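Local coordinates for meso-diaminopimelate dehydrogenase (Clostridium tetani, PDB 3WGQ), which catalyses the reversible NADP-dependent oxidative deamination of meso-diaminopimelate, removing the amino group from its D-configured centre to give L-2-amino-6-oxopimelate, at the interface of chains A and B. Numbering follows the deposited sequence. Chains: chain A/B, Meso-diaminopimelate dehydrogenase.

The interface of chains A and B. Residues chain A 21, 24-25; chain B 260.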
loop_
_atom_site.group_PDB
_atom_site.type_symbol
_atom_site.label_atom_id
_atom_site.label_comp_id
_atom_site.label_asym_id
_atom_site.label_seq_id
_atom_site.Cartn_x
_atom_site.Cartn_y
_atom_site.Cartn_z
ATOM N N LYS A 21 -2.460 24.631 0.261
ATOM C CA LYS A 21 -3.752 24.281 -0.307
ATOM C C LYS A 21 -4.305 23.009 0.317
ATOM O O LYS A 21 -5.488 22.936 0.645
ATOM C CB LYS A 21 -3.645 24.122 -1.822
ATOM C CG LYS A 21 -3.507 25.443 -2.565
ATOM C CD LYS A 21 -2.194 25.512 -3.323
ATOM C CE LYS A 21 -2.097 24.415 -4.369
ATOM N NZ LYS A 21 -0.711 24.301 -4.921
ATOM N N LYS A 24 -6.180 23.188 3.505
ATOM C CA LYS A 24 -7.548 23.634 3.335
ATOM C C LYS A 24 -8.506 22.465 3.113
ATOM O O LYS A 24 -9.708 22.602 3.318
ATOM C CB LYS A 24 -7.630 24.616 2.166
ATOM C CG LYS A 24 -6.773 25.862 2.355
ATOM C CD LYS A 24 -6.884 26.808 1.167
ATOM C CE LYS A 24 -6.028 28.053 1.370
ATOM N NZ LYS A 24 -6.068 28.971 0.193
ATOM N N GLN A 25 -7.977 21.316 2.692
ATOM C CA GLN A 25 -8.813 20.139 2.461
ATOM C C GLN A 25 -8.950 19.312 3.737
ATOM O O GLN A 25 -9.555 18.240 3.727
ATOM C CB GLN A 25 -8.219 19.253 1.352
ATOM C CG GLN A 25 -8.183 19.881 -0.034
ATOM C CD GLN A 25 -7.791 18.884 -1.121
ATOM O OE1 GLN A 25 -6.816 18.148 -0.982
ATOM N NE2 GLN A 25 -8.550 18.865 -2.213
ATOM N N GLN B 260 -6.398 20.717 -4.216
ATOM C CA GLN B 260 -7.020 22.030 -4.237
ATOM C C GLN B 260 -6.594 22.687 -5.542
ATOM O O GLN B 260 -5.440 23.088 -5.698
ATOM C CB GLN B 260 -6.547 22.874 -3.052
ATOM C CG GLN B 260 -7.389 22.717 -1.795
ATOM C CD GLN B 260 -8.801 23.255 -1.960
ATOM O OE1 GLN B 260 -9.594 23.242 -1.020
ATOM N NE2 GLN B 260 -9.120 23.734 -3.160
#
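The turn joining strands 249-259 and 263-273 of chain B presses B:Gln260 against the C-terminal end of helix 14-23 of chain A, the helix that begins within the Rossmann glycine loop GYGNIG of the dinucleotide-binding domain. B:Gln260 enters between A:Lys21 and A:Gln25 and makes most of its contact with its aliphatic stem. Its CB meets CB of A:Lys21 at 3.4 Å, the two side chains running antiparallel where they touch. The same CB lies 3.8 Å from the backbone carbonyl O of A:Lys21. The next methylene, CG, lies 3.4 Å from CG of A:Gln25, again with the side chains running oppositely.

A bend at chi2 (-66°) turns the B:Gln260 amide so that its carbonyl OE1 faces the A:Lys24 to A:Gln25 backbone and NE2 points away. There OE1 stands 4.0 Å from CB of A:Lys24, whose extended chain carries its ammonium group well beyond the glutamine. The amide planes of B:Gln260 and A:Gln25 are inclined by 46° and are not laid face to face. NE2 of A:Gln25 lies 3.5 Å from the backbone N of B:Gln260; two N-H groups offer each other no acceptor, which makes this a packing contact.

Lysine and glutamine would suit a position near the edge of an interface: their methylenes pack across the boundary while their polar ends could reach solvent. Bends at chi2 and chi3 curl the A:Lys21 chain so that CE passes 3.8 Å from the carbonyl O of B:Gln260, with the amine carried further on.

By symmetry the contact recurs with the chains exchanged. In each copy it sets a hairpin turn from one subunit against the nucleotide-binding domain of the other, at the end of the long strands that run along the dimer interface.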